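Aromatic-amino-acid aminotransferase (Burkholderia pseudomallei, PDB 4F4E) probably transfers amino groups between aromatic amino acids such as tyrosine and 2-oxoglutarate, using covalently bound pyridoxal 5'-phosphate. Local coordinates at residues E386-Y391 / I415-K420; A134-T139 / L295-R300. All coordinates share one frame; numbering follows the deposited sequence.

Interaction 1. Residues E386-Y391 / I415-K420; sequences EEFGIY and IAAVLK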
loop_
_atom_site.group_PDB
_atom_site.type_symbol
_atom_site.label_atom_id
_atom_site.label_comp_id
_atom_site.label_asym_id
_atom_site.label_seq_id
_atom_site.Cartn_x
_atom_site.Cartn_y
_atom_site.Cartn_z
ATOM N N GLU A 386 31.395 19.908 8.742
ATOM C CA GLU A 386 31.950 21.156 8.240
ATOM C C GLU A 386 33.409 20.989 7.807
ATOM O O GLU A 386 33.796 21.441 6.729
ATOM C CB GLU A 386 31.850 22.230 9.317
ATOM C CG GLU A 386 30.396 22.605 9.586
ATOM C CD GLU A 386 30.167 23.377 10.885
ATOM O OE1 GLU A 386 29.061 23.948 11.013
ATOM O OE2 GLU A 386 31.038 23.397 11.794
ATOM N N GLU A 387 34.194 20.325 8.652
ATOM C CA GLU A 387 35.624 20.207 8.423
ATOM C C GLU A 387 35.953 19.143 7.375
ATOM O O GLU A 387 36.947 19.299 6.672
ATOM C CB GLU A 387 36.351 19.934 9.723
ATOM C CG GLU A 387 36.237 21.106 10.689
ATOM C CD GLU A 387 36.922 20.848 12.008
ATOM O OE1 GLU A 387 37.148 19.667 12.325
ATOM O OE2 GLU A 387 37.283 21.839 12.696
ATOM N N PHE A 388 35.114 18.108 7.274
ATOM C CA PHE A 388 35.475 16.894 6.520
ATOM C C PHE A 388 34.462 16.407 5.518
ATOM O O PHE A 388 34.769 15.502 4.758
ATOM C CB PHE A 388 35.938 15.772 7.474
ATOM C CG PHE A 388 37.141 16.145 8.256
ATOM C CD1 PHE A 388 38.375 16.166 7.644
ATOM C CD2 PHE A 388 37.054 16.545 9.575
ATOM C CE1 PHE A 388 39.511 16.521 8.324
ATOM C CE2 PHE A 388 38.193 16.938 10.249
ATOM C CZ PHE A 388 39.406 16.934 9.634
ATOM N N GLY A 389 33.277 17.035 5.462
ATOM C CA GLY A 389 32.245 16.656 4.519
ATOM C C GLY A 389 31.738 15.240 4.747
ATOM O O GLY A 389 31.273 14.577 3.791
ATOM N N ILE A 390 31.820 14.773 6.006
ATOM C CA ILE A 390 31.312 13.474 6.416
ATOM C C ILE A 390 30.089 13.699 7.297
ATOM O O ILE A 390 30.190 14.371 8.348
ATOM C CB ILE A 390 32.362 12.666 7.195
ATOM C CG1 ILE A 390 33.713 12.538 6.415
ATOM C CG2 ILE A 390 31.775 11.320 7.624
ATOM C CD1 ILE A 390 33.762 11.778 5.103
ATOM N N TYR A 391 28.937 13.184 6.848
ATOM C CA TYR A 391 27.643 13.518 7.407
ATOM C C TYR A 391 27.093 12.369 8.265
ATOM O O TYR A 391 26.678 11.345 7.728
ATOM C CB TYR A 391 26.654 13.837 6.262
ATOM C CG TYR A 391 26.916 15.180 5.608
ATOM C CD1 TYR A 391 28.053 15.377 4.817
ATOM C CD2 TYR A 391 26.068 16.262 5.817
ATOM C CE1 TYR A 391 28.296 16.584 4.225
ATOM C CE2 TYR A 391 26.297 17.470 5.216
ATOM C CZ TYR A 391 27.435 17.634 4.439
ATOM O OH TYR A 391 27.709 18.841 3.897
ATOM N N ILE A 415 37.293 11.066 11.649
ATOM C CA ILE A 415 36.891 10.851 13.047
ATOM C C ILE A 415 38.057 11.045 13.998
ATOM O O ILE A 415 37.944 11.754 15.020
ATOM C CB ILE A 415 36.212 9.481 13.228
ATOM C CG1 ILE A 415 34.861 9.454 12.497
ATOM C CG2 ILE A 415 36.009 9.145 14.716
ATOM C CD1 ILE A 415 34.217 8.094 12.367
ATOM N N ALA A 416 39.196 10.463 13.653
ATOM C CA ALA A 416 40.406 10.656 14.438
ATOM C C ALA A 416 40.787 12.139 14.592
ATOM O O ALA A 416 41.211 12.582 15.699
ATOM C CB ALA A 416 41.534 9.849 13.854
ATOM N N ALA A 417 40.610 12.915 13.525
ATOM C CA ALA A 417 40.888 14.324 13.554
ATOM C C ALA A 417 39.949 15.084 14.493
ATOM O O ALA A 417 40.409 15.954 15.230
ATOM C CB ALA A 417 40.862 14.927 12.173
ATOM N N VAL A 418 38.667 14.754 14.448
ATOM C CA VAL A 418 37.652 15.433 15.265
ATOM C C VAL A 418 37.824 15.061 16.739
ATOM O O VAL A 418 37.631 15.933 17.607
ATOM C CB VAL A 418 36.240 15.068 14.810
ATOM C CG1 VAL A 418 35.185 15.451 15.843
ATOM C CG2 VAL A 418 35.951 15.692 13.440
ATOM N N LEU A 419 38.197 13.809 17.019
ATOM C CA LEU A 419 38.319 13.349 18.401
ATOM C C LEU A 419 39.641 13.752 19.085
ATOM O O LEU A 419 39.816 13.563 20.301
ATOM C CB LEU A 419 38.013 11.846 18.510
ATOM C CG LEU A 419 36.531 11.504 18.301
ATOM C CD1 LEU A 419 36.337 10.020 18.481
ATOM C CD2 LEU A 419 35.581 12.251 19.253
ATOM N N LYS A 420 40.524 14.357 18.299
ATOM C CA LYS A 420 41.666 15.202 18.748
ATOM C C LYS A 420 42.921 14.422 18.435
ATOM O O LYS A 420 43.414 14.539 17.323
ATOM C CB LYS A 420 41.616 15.662 20.228
#
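Phe-388, toward the C-terminal end of helix 378-388, reaches across to Ala-417 and Val-418 near the C-terminal end of helix 408-419. Its CB starts out toward that helix, and with CG anti to the carbonyl carbon (chi1 -61°) the ring is carried beside the backbone N and on to its partners. CD2 is the first ring atom to meet one of them, 4.1 Å from CG2 of Val-418. One atom further out, CE2 touches both residues, 4.1 Å from the same Val-418 CG2 and 3.9 Å from CB of Ala-417. At the tip, CZ makes the tightest approach, 3.5 Å from Ala-417 CB. Both aliphatic groups come at the ring obliquely, and the side chains of Phe-388 and Val-418 point in opposing directions as they pass. CG1 of Val-418 is anti to the backbone N (chi1 165°), which leaves CG2 anti to the carbonyl carbon, beside the N and against the ring; CG2 also lies 4.3 Å from OE1 of Glu-387, a loose contact at the margin.

This is apolar helix-to-helix packing near the C terminus of a class I aminotransferase chain, with no hydrogen bond passing directly between the two segments. The Phe-388 side chain also touches Ala-414, one turn before Val-418, while Ile-390 packs on Val-410, Val-411 and Ala-414 of the same helix. Gly-389 leaves the helical conformation with positive phi (63°), and the chain turns there into strand 390-391, which pairs in parallel with strand 52-53. Val-418 also touches Gln-380, and its carbonyl O accepts a hydrogen bond from NH2 of Arg-383.

Interaction 2. Residues A134-T139 / L295-R300; sequences ADFLRT and LSQLKR
The side chains of Phe-136 and Gln-297 run nearly perpendicular to each other, although the plane of the ring and that of the terminal amide are only 13° apart. What touches the phenylalanine is the aliphatic base of the glutamine: CE1 of Phe-136 lies 3.6 Å from CB of Gln-297, which meets the ring obliquely. Phe-136 holds CG anti to its backbone N (chi1 175°), sending the ring across to helix 288-303. Lower down, CB of Phe-136 is 4.3 Å from CD1 of Leu-298, a looser apolar contact that brings the leucine in beside the root of the same side chain.

The glutamine chain sets out toward Phe-136 but bends at chi2 (-55°), which takes its amide away from the opposing helix. There the two ends of the amide are used differently. OE1 of Gln-297 accepts a hydrogen bond of 3.0 Å from NH1 of Arg-300, on a lone pair in the carbonyl plane, with the oxygen tilted out of the guanidinium plane; NE2 donates to the backbone O of Glu-29 of the second subunit. These two bonds should restrict rotation of the amide while CB of Gln-297 stays obliquely against the ring. On the other helix, OG1 of Thr-139 donates a hydrogen bond of 2.8 Å to the backbone O of Phe-136.

Phe-136 also packs on Val-294, on Phe-262 of strand 261-266 and on Phe-25 of the second subunit, and Ala-31 of that subunit touches Gln-297 and Arg-300. The arrangement is helix-helix packing around a buried aromatic side chain beside the central mixed sheet of the class I aminotransferase fold, where the N-terminal part of one subunit of the homodimer lies against the other.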
loop_
_atom_site.group_PDB
_atom_site.type_symbol
_atom_site.label_atom_id
_atom_site.label_comp_id
_atom_site.label_asym_id
_atom_site.label_seq_id
_atom_site.Cartn_x
_atom_site.Cartn_y
_atom_site.Cartn_z
ATOM N N ALA A 134 -1.433 -2.642 13.790
ATOM C CA ALA A 134 -1.810 -1.532 14.671
ATOM C C ALA A 134 -3.319 -1.274 14.541
ATOM O O ALA A 134 -4.044 -1.174 15.539
ATOM C CB ALA A 134 -1.009 -0.257 14.331
ATOM N N ASP A 135 -3.799 -1.208 13.304
ATOM C CA ASP A 135 -5.201 -0.906 13.120
ATOM C C ASP A 135 -6.072 -2.037 13.686
ATOM O O ASP A 135 -7.096 -1.748 14.311
ATOM C CB ASP A 135 -5.606 -0.669 11.668
ATOM C CG ASP A 135 -5.081 0.659 11.086
ATOM O OD1 ASP A 135 -4.626 1.551 11.851
ATOM O OD2 ASP A 135 -5.155 0.757 9.830
ATOM N N PHE A 136 -5.694 -3.283 13.479
ATOM C CA PHE A 136 -6.439 -4.399 14.052
ATOM C C PHE A 136 -6.359 -4.361 15.580
ATOM O O PHE A 136 -7.373 -4.550 16.268
ATOM C CB PHE A 136 -5.882 -5.719 13.516
ATOM C CG PHE A 136 -6.490 -6.949 14.118
ATOM C CD1 PHE A 136 -7.864 -7.168 14.099
ATOM C CD2 PHE A 136 -5.678 -7.922 14.679
ATOM C CE1 PHE A 136 -8.416 -8.321 14.645
ATOM C CE2 PHE A 136 -6.222 -9.087 15.211
ATOM C CZ PHE A 136 -7.586 -9.284 15.202
ATOM N N LEU A 137 -5.162 -4.123 16.115
ATOM C CA LEU A 137 -5.014 -4.016 17.577
ATOM C C LEU A 137 -5.925 -2.948 18.185
ATOM O O LEU A 137 -6.485 -3.146 19.259
ATOM C CB LEU A 137 -3.552 -3.814 17.963
ATOM C CG LEU A 137 -2.760 -5.137 18.056
ATOM C CD1 LEU A 137 -1.274 -4.909 17.905
ATOM C CD2 LEU A 137 -3.076 -5.910 19.381
ATOM N N ARG A 138 -6.089 -1.838 17.475
ATOM C CA ARG A 138 -6.923 -0.754 17.926
ATOM C C ARG A 138 -8.383 -1.179 18.067
ATOM O O ARG A 138 -9.044 -0.788 19.008
ATOM C CB ARG A 138 -6.757 0.440 17.007
ATOM C CG ARG A 138 -7.687 1.614 17.260
ATOM C CD ARG A 138 -7.133 2.579 18.264
ATOM N NE ARG A 138 -7.900 3.833 18.190
ATOM C CZ ARG A 138 -7.938 4.743 19.155
ATOM N NH1 ARG A 138 -7.256 4.559 20.288
ATOM N NH2 ARG A 138 -8.657 5.842 18.980
ATOM N N THR A 139 -8.875 -2.021 17.173
ATOM C CA THR A 139 -10.221 -2.556 17.299
ATOM C C THR A 139 -10.369 -3.487 18.483
ATOM O O THR A 139 -11.469 -3.577 19.048
ATOM C CB THR A 139 -10.693 -3.369 16.059
ATOM O OG1 THR A 139 -10.138 -4.721 16.078
ATOM C CG2 THR A 139 -10.370 -2.633 14.793
ATOM N N LEU A 295 -7.883 -13.723 10.824
ATOM C CA LEU A 295 -7.690 -13.403 9.419
ATOM C C LEU A 295 -8.883 -12.652 8.837
ATOM O O LEU A 295 -8.721 -11.729 8.067
ATOM C CB LEU A 295 -7.394 -14.673 8.611
ATOM C CG LEU A 295 -7.172 -14.518 7.103
ATOM C CD1 LEU A 295 -5.940 -13.652 6.893
ATOM C CD2 LEU A 295 -6.969 -15.865 6.417
ATOM N N SER A 296 -10.096 -13.043 9.202
ATOM C CA SER A 296 -11.267 -12.453 8.633
ATOM C C SER A 296 -11.361 -10.969 8.970
ATOM O O SER A 296 -11.848 -10.151 8.170
ATOM C CB SER A 296 -12.560 -13.211 9.048
ATOM O OG SER A 296 -13.023 -12.894 10.362
ATOM N N GLN A 297 -10.893 -10.619 10.149
ATOM C CA GLN A 297 -10.891 -9.230 10.581
ATOM C C GLN A 297 -9.709 -8.479 9.992
ATOM O O GLN A 297 -9.828 -7.309 9.627
ATOM C CB GLN A 297 -10.904 -9.137 12.120
ATOM C CG GLN A 297 -12.195 -9.664 12.743
ATOM C CD GLN A 297 -13.471 -9.020 12.212
ATOM O OE1 GLN A 297 -13.489 -7.832 11.844
ATOM N NE2 GLN A 297 -14.549 -9.793 12.182
ATOM N N LEU A 298 -8.588 -9.145 9.844
ATOM C CA LEU A 298 -7.416 -8.507 9.216
ATOM C C LEU A 298 -7.695 -8.139 7.761
ATOM O O LEU A 298 -7.286 -7.097 7.274
ATOM C CB LEU A 298 -6.189 -9.400 9.324
ATOM C CG LEU A 298 -4.848 -8.825 8.986
ATOM C CD1 LEU A 298 -4.539 -7.640 9.916
ATOM C CD2 LEU A 298 -3.852 -9.991 9.166
ATOM N N LYS A 299 -8.432 -9.005 7.088
ATOM C CA LYS A 299 -8.875 -8.721 5.729
ATOM C C LYS A 299 -9.713 -7.453 5.638
ATOM O O LYS A 299 -9.536 -6.710 4.678
ATOM C CB LYS A 299 -9.580 -9.909 5.090
ATOM C CG LYS A 299 -8.611 -11.035 4.743
ATOM C CD LYS A 299 -9.360 -12.195 4.110
ATOM C CE LYS A 299 -8.461 -13.320 3.663
ATOM N NZ LYS A 299 -9.321 -14.479 3.253
ATOM N N ARG A 300 -10.565 -7.172 6.622
ATOM C CA ARG A 300 -11.333 -5.938 6.596
ATOM C C ARG A 300 -10.456 -4.724 6.695
ATOM O O ARG A 300 -10.661 -3.748 5.996
ATOM C CB ARG A 300 -12.389 -5.875 7.695
ATOM C CG ARG A 300 -13.433 -6.964 7.558
ATOM C CD ARG A 300 -14.391 -6.931 8.749
ATOM N NE ARG A 300 -14.925 -5.590 8.859
ATOM C CZ ARG A 300 -15.422 -5.051 9.956
ATOM N NH1 ARG A 300 -15.491 -5.743 11.090
ATOM N NH2 ARG A 300 -15.848 -3.798 9.906
#

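How the interactions relate
Following the chain from the N terminus, the first of the four segments, 134-139, lies on helix 125-140. The chain then passes through most of the central mixed sheet before helix 288-303 returns to pack on that helix, so interaction 2 closes a long loop of 155 residues. Interaction 1 follows in series, with no nesting or crossing: only 23 residues, including strand 397-399, separate residues 386-391 from 415-420 near the C terminus. The contacts lie on opposite sides of the chain's centre, their own centres 48 Å apart, and do not touch. Interaction 2 joins helices beside the large sheet at the subunit interface, whereas interaction 1 joins the last two helices of the chain.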